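Local coordinates for NreA protein (Staphylococcus carnosus subsp. carnosus TM300, PDB 4IUH) that binds nitrate through a cytosolic GAF domain and acts as a nitrate receptor in the staphylococcal nitrate regulation system, at residues 26-31 with 154-159; 119-124 with 160-165. All blocks are in the same frame, centred on the assembly; numbering follows the deposited sequence.

In the fold
The chain is modelled from residue 23 and soon forms helix 25-36, which carries 26-31. Next come strands 40-47 and 54-61, helix 78-86 and strand 90-92, then three short helices. Strand 115-125, holding 119-124, and strand 128-138 complete the antiparallel sheet. The loop that follows enters contact 1 at 154-159, back against the first helix, and passes straight into 160-165 for contact 2. Contact 1 thus closes a loop of 122 residues and contact 2 one of 35. The two loops cross. The centres of the two contacts are about 14 Å apart, and Phe159 and Leu156 of contact 1 pack against Leu123 of contact 2. The C-terminal loop so ties helix 25-36 to strand 115-125.

Contact 1. Residues 26-31 with 154-159; sequences QDALDE and QRLGSF
Glu31 and Arg155 form a side-on salt bridge, in which two nitrogens of the guanidinium meet two carboxylate oxygens. Arg155 NE donates to Glu31 OE1 at 3.1 Å, nearly straight at 170°. This bond lies close to the guanidinium plane and uses the syn lone pair of OE1. Arg155 NH2 donates to Glu31 OE2 at 2.9 Å and is more bent. Here too OE2 is met on its syn side, somewhat out of the carboxylate plane. The two flat groups are turned 34° apart. The Glu31 chain bends at chi2 (-85°), while the Arg155 chain runs extended from CG to NE, and the two side chains cross at about a right angle.

Glu31 OE1 has a second partner. A water donates to it at 2.6 Å and also donates to Arg155 O at 2.7 Å. The water gives one hydrogen to each of these two acceptors, and so bridges Arg155 O to the carboxylate. Arg155 NH1 makes a further salt bridge to Glu36, one turn and a little more along the helix. The guanidinium charge is thus shared between two carboxylates, Glu31 and Glu36.

Beside this polar patch, Ala28 CB touches Leu156 CD1 at 3.7 Å and faces Arg155 O at 3.9 Å. Leu156 also touches Ile32 of the helix and Ile43 of strand 40-47. Leu156 begins a type II' turn to Phe159, with Gly157 at positive phi. The arrangement joins a C-terminal loop to the first helix of the GAF domain by a salt bridge and apolar packing; the helix itself lies on the antiparallel sheet.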
loop_
_atom_site.group_PDB
_atom_site.type_symbol
_atom_site.label_atom_id
_atom_site.label_comp_id
_atom_site.label_asym_id
_atom_site.label_seq_id
_atom_site.Cartn_x
_atom_site.Cartn_y
_atom_site.Cartn_z
ATOM N N GLN A 26 -4.759 11.960 5.164
ATOM C CA GLN A 26 -3.375 12.385 5.008
ATOM C C GLN A 26 -2.654 12.439 6.357
ATOM O O GLN A 26 -1.533 11.946 6.492
ATOM C CB GLN A 26 -3.303 13.744 4.313
ATOM C CG GLN A 26 -1.894 14.195 3.999
ATOM C CD GLN A 26 -1.179 13.226 3.082
ATOM O OE1 GLN A 26 -1.617 12.986 1.955
ATOM N NE2 GLN A 26 -0.082 12.650 3.565
ATOM N N ASP A 27 -3.312 13.024 7.353
ATOM C CA ASP A 27 -2.736 13.127 8.687
ATOM C C ASP A 27 -2.543 11.748 9.314
ATOM O O ASP A 27 -1.521 11.481 9.947
ATOM C CB ASP A 27 -3.617 13.994 9.597
ATOM C CG ASP A 27 -3.858 15.391 9.037
ATOM O OD1 ASP A 27 -3.080 16.309 9.371
ATOM O OD2 ASP A 27 -4.835 15.577 8.279
ATOM N N ALA A 28 -3.530 10.876 9.146
ATOM C CA ALA A 28 -3.448 9.529 9.702
ATOM C C ALA A 28 -2.312 8.740 9.057
ATOM O O ALA A 28 -1.612 7.985 9.729
ATOM C CB ALA A 28 -4.775 8.798 9.542
ATOM N N LEU A 29 -2.134 8.937 7.755
ATOM C CA LEU A 29 -1.077 8.282 6.998
ATOM C C LEU A 29 0.292 8.768 7.457
ATOM O O LEU A 29 1.209 7.970 7.655
ATOM C CB LEU A 29 -1.254 8.569 5.508
ATOM C CG LEU A 29 -0.403 7.766 4.535
ATOM C CD1 LEU A 29 -0.684 6.286 4.704
ATOM C CD2 LEU A 29 -0.664 8.205 3.104
ATOM N N ASP A 30 0.424 10.080 7.627
ATOM C CA ASP A 30 1.660 10.676 8.125
ATOM C C ASP A 30 2.030 10.145 9.512
ATOM O O ASP A 30 3.189 9.822 9.765
ATOM C CB ASP A 30 1.559 12.205 8.165
ATOM C CG ASP A 30 1.483 12.823 6.780
ATOM O OD1 ASP A 30 0.922 13.929 6.646
ATOM O OD2 ASP A 30 1.981 12.207 5.821
ATOM N N GLU A 31 1.045 10.060 10.403
ATOM C CA GLU A 31 1.272 9.509 11.736
ATOM C C GLU A 31 1.822 8.087 11.654
ATOM O O GLU A 31 2.835 7.768 12.272
ATOM C CB GLU A 31 -0.019 9.529 12.561
ATOM C CG GLU A 31 0.139 9.015 13.990
ATOM C CD GLU A 31 0.024 7.499 14.102
ATOM O OE1 GLU A 31 -0.874 6.913 13.454
ATOM O OE2 GLU A 31 0.837 6.895 14.839
ATOM N N GLN A 154 -8.479 0.934 14.228
ATOM C CA GLN A 154 -8.453 2.106 15.097
ATOM C C GLN A 154 -7.184 2.933 14.909
ATOM O O GLN A 154 -6.559 3.353 15.879
ATOM C CB GLN A 154 -8.637 1.704 16.566
ATOM N N ARG A 155 -6.807 3.165 13.658
ATOM C CA ARG A 155 -5.637 3.981 13.369
ATOM C C ARG A 155 -5.733 4.613 11.986
ATOM O O ARG A 155 -4.916 5.456 11.611
ATOM C CB ARG A 155 -4.357 3.153 13.495
ATOM C CG ARG A 155 -3.150 3.974 13.913
ATOM C CD ARG A 155 -1.958 3.104 14.207
ATOM N NE ARG A 155 -0.730 3.889 14.216
ATOM C CZ ARG A 155 0.483 3.373 14.384
ATOM N NH1 ARG A 155 0.632 2.068 14.567
ATOM N NH2 ARG A 155 1.547 4.160 14.372
ATOM N N LEU A 156 -6.751 4.208 11.235
ATOM C CA LEU A 156 -6.966 4.728 9.895
ATOM C C LEU A 156 -8.463 4.793 9.612
ATOM O O LEU A 156 -8.955 4.182 8.662
ATOM C CB LEU A 156 -6.257 3.840 8.863
ATOM C CG LEU A 156 -6.002 4.469 7.495
ATOM C CD1 LEU A 156 -5.040 5.636 7.623
ATOM C CD2 LEU A 156 -5.475 3.438 6.518
ATOM N N GLY A 157 -9.186 5.525 10.452
ATOM C CA GLY A 157 -10.611 5.715 10.273
ATOM C C GLY A 157 -11.437 4.461 10.492
ATOM O O GLY A 157 -11.281 3.765 11.494
ATOM N N SER A 158 -12.319 4.175 9.540
ATOM C CA SER A 158 -13.229 3.042 9.644
ATOM C C SER A 158 -12.638 1.768 9.047
ATOM O O SER A 158 -13.282 0.720 9.043
ATOM C CB SER A 158 -14.557 3.368 8.952
ATOM O OG SER A 158 -14.396 3.442 7.542
ATOM N N PHE A 159 -11.415 1.855 8.539
ATOM C CA PHE A 159 -10.793 0.697 7.908
ATOM C C PHE A 159 -10.253 -0.282 8.941
ATOM O O PHE A 159 -9.821 0.110 10.024
ATOM C CB PHE A 159 -9.680 1.128 6.952
ATOM C CG PHE A 159 -10.165 1.937 5.785
ATOM C CD1 PHE A 159 -11.243 1.508 5.029
ATOM C CD2 PHE A 159 -9.554 3.135 5.454
ATOM C CE1 PHE A 159 -11.697 2.254 3.956
ATOM C CE2 PHE A 159 -10.002 3.890 4.383
ATOM C CZ PHE A 159 -11.077 3.451 3.632
HETATM O O HOH W 1 -3.384 7.283 12.893
#

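Contact 2. Residues 119-124 with 160-165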
loop_
_atom_site.group_PDB
_atom_site.type_symbol
_atom_site.label_atom_id
_atom_site.label_comp_id
_atom_site.label_asym_id
_atom_site.label_seq_id
_atom_site.Cartn_x
_atom_site.Cartn_y
_atom_site.Cartn_z
ATOM N N VAL A 119 5.500 -3.584 2.956
ATOM C CA VAL A 119 4.353 -4.335 3.444
ATOM C C VAL A 119 3.099 -3.689 2.866
ATOM O O VAL A 119 2.908 -2.477 2.966
ATOM C CB VAL A 119 4.239 -4.299 4.986
ATOM C CG1 VAL A 119 3.024 -5.097 5.446
ATOM C CG2 VAL A 119 5.498 -4.836 5.637
ATOM N N ALA A 120 2.252 -4.499 2.249
ATOM C CA ALA A 120 1.003 -4.014 1.690
ATOM C C ALA A 120 -0.126 -4.681 2.452
ATOM O O ALA A 120 -0.177 -5.901 2.537
ATOM C CB ALA A 120 0.923 -4.345 0.205
ATOM N N ILE A 121 -1.028 -3.885 3.013
ATOM C CA ILE A 121 -2.080 -4.431 3.864
ATOM C C ILE A 121 -3.480 -4.125 3.345
ATOM O O ILE A 121 -3.812 -2.969 3.092
ATOM C CB ILE A 121 -1.944 -3.922 5.308
ATOM C CG1 ILE A 121 -0.595 -4.352 5.887
ATOM C CG2 ILE A 121 -3.065 -4.451 6.171
ATOM C CD1 ILE A 121 -0.222 -3.605 7.142
ATOM N N PRO A 122 -4.309 -5.169 3.198
ATOM C CA PRO A 122 -5.698 -5.001 2.758
ATOM C C PRO A 122 -6.487 -4.140 3.721
ATOM O O PRO A 122 -6.438 -4.368 4.931
ATOM C CB PRO A 122 -6.245 -6.433 2.751
ATOM C CG PRO A 122 -5.339 -7.195 3.667
ATOM C CD PRO A 122 -3.987 -6.575 3.484
ATOM N N LEU A 123 -7.177 -3.142 3.177
ATOM C CA LEU A 123 -8.063 -2.297 3.954
ATOM C C LEU A 123 -9.500 -2.781 3.796
ATOM O O LEU A 123 -10.038 -2.811 2.686
ATOM C CB LEU A 123 -7.959 -0.848 3.485
ATOM C CG LEU A 123 -6.595 -0.168 3.596
ATOM C CD1 LEU A 123 -6.688 1.268 3.098
ATOM C CD2 LEU A 123 -6.069 -0.224 5.037
ATOM N N TRP A 124 -10.120 -3.152 4.909
ATOM C CA TRP A 124 -11.495 -3.628 4.894
ATOM C C TRP A 124 -12.465 -2.557 5.360
ATOM O O TRP A 124 -12.195 -1.826 6.311
ATOM C CB TRP A 124 -11.644 -4.867 5.770
ATOM C CG TRP A 124 -10.964 -6.075 5.216
ATOM C CD1 TRP A 124 -9.623 -6.259 5.050
ATOM C CD2 TRP A 124 -11.593 -7.278 4.763
ATOM N NE1 TRP A 124 -9.377 -7.499 4.518
ATOM C CE2 TRP A 124 -10.570 -8.147 4.333
ATOM C CE3 TRP A 124 -12.921 -7.705 4.677
ATOM C CZ2 TRP A 124 -10.834 -9.416 3.830
ATOM C CZ3 TRP A 124 -13.183 -8.965 4.172
ATOM C CH2 TRP A 124 -12.146 -9.806 3.754
ATOM N N THR A 160 -10.308 -1.564 8.606
ATOM C CA THR A 160 -9.674 -2.596 9.409
ATOM C C THR A 160 -8.824 -3.448 8.476
ATOM O O THR A 160 -8.839 -3.247 7.252
ATOM C CB THR A 160 -10.706 -3.487 10.142
ATOM O OG1 THR A 160 -11.504 -4.194 9.187
ATOM C CG2 THR A 160 -11.617 -2.654 11.038
ATOM N N ASP A 161 -8.072 -4.387 9.041
ATOM C CA ASP A 161 -7.292 -5.285 8.201
ATOM C C ASP A 161 -7.930 -6.669 8.136
ATOM O O ASP A 161 -9.077 -6.848 8.548
ATOM C CB ASP A 161 -5.820 -5.335 8.627
ATOM C CG ASP A 161 -5.635 -5.668 10.096
ATOM O OD1 ASP A 161 -4.747 -5.061 10.732
ATOM O OD2 ASP A 161 -6.359 -6.541 10.616
ATOM N N GLU A 162 -7.186 -7.639 7.616
ATOM C CA GLU A 162 -7.720 -8.974 7.368
ATOM C C GLU A 162 -7.852 -9.799 8.646
ATOM O O GLU A 162 -8.592 -10.782 8.693
ATOM C CB GLU A 162 -6.848 -9.718 6.349
ATOM C CG GLU A 162 -5.491 -10.182 6.871
ATOM C CD GLU A 162 -4.425 -9.095 6.854
ATOM O OE1 GLU A 162 -3.237 -9.439 6.662
ATOM O OE2 GLU A 162 -4.757 -7.902 7.037
ATOM N N ILE A 163 -7.134 -9.394 9.684
ATOM C CA ILE A 163 -7.129 -10.137 10.935
ATOM C C ILE A 163 -8.493 -10.070 11.634
ATOM O O ILE A 163 -9.044 -8.982 11.825
ATOM C CB ILE A 163 -5.981 -9.652 11.838
ATOM C CG1 ILE A 163 -4.654 -9.845 11.093
ATOM C CG2 ILE A 163 -5.985 -10.398 13.164
ATOM C CD1 ILE A 163 -3.495 -9.050 11.631
ATOM N N ASN A 164 -9.017 -11.251 11.979
ATOM C CA ASN A 164 -10.364 -11.465 12.542
ATOM C C ASN A 164 -11.496 -11.554 11.512
ATOM O O ASN A 164 -12.674 -11.495 11.875
ATOM C CB ASN A 164 -10.728 -10.453 13.638
ATOM C CG ASN A 164 -9.733 -10.437 14.775
ATOM O OD1 ASN A 164 -8.760 -9.682 14.752
ATOM N ND2 ASN A 164 -9.977 -11.261 15.784
ATOM N N LYS A 165 -11.146 -11.704 10.238
ATOM C CA LYS A 165 -12.155 -11.852 9.186
ATOM C C LYS A 165 -12.509 -13.320 8.936
ATOM O O LYS A 165 -11.677 -14.107 8.477
ATOM C CB LYS A 165 -11.701 -11.185 7.883
ATOM C CG LYS A 165 -11.418 -9.694 8.004
ATOM C CD LYS A 165 -12.629 -8.920 8.489
ATOM C CE LYS A 165 -12.290 -7.449 8.671
ATOM N NZ LYS A 165 -13.489 -6.623 8.970
#
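A single antiparallel bridge joins the strand 115-125 to the C-terminal tail, at the hydrogen-bonded pair Trp124 and Thr160. Trp124 N donates to Thr160 O at 2.7 Å, and Thr160 N donates back to Trp124 O at 3.0 Å. Two CA-H...O contacts extend the pairing, from Asp161 CA to Pro122 O and from Leu123 CA to Thr160 O.

The Trp124 indole lies against the tail. Lys165 CG sits over one face, 4.0 Å from the centroid of the six-membered ring and 6° off its normal, a CH-pi contact. The Lys165 chain bends at chi2 (-58°), and the two side chains slide past each other in opposite directions. Lys165 NZ donates a hydrogen bond to Thr160 OG1 at 3.1 Å, within the tail. Trp124 NE1 is buried here without a polar partner in the model; its nearest neighbour across the contact is Glu162 CA at 3.6 Å.

In this GAF domain the strand 115-125 belongs to the antiparallel sheet and lies between strands 128-138 and 90-92. After the bridge, Asp161 OD2 accepts from Ile163 N in an Asx turn, and a type II turn follows from Glu162 to Lys165. Asp161 OD1 is taken by Arg151 and by the backbone of Ile152. Glu162 OE2 packs on Pro122 CG at 3.5 Å, while its OE1 forms a salt bridge with Arg89. Ile121 CG2 touches Asp161 CB at 3.8 Å.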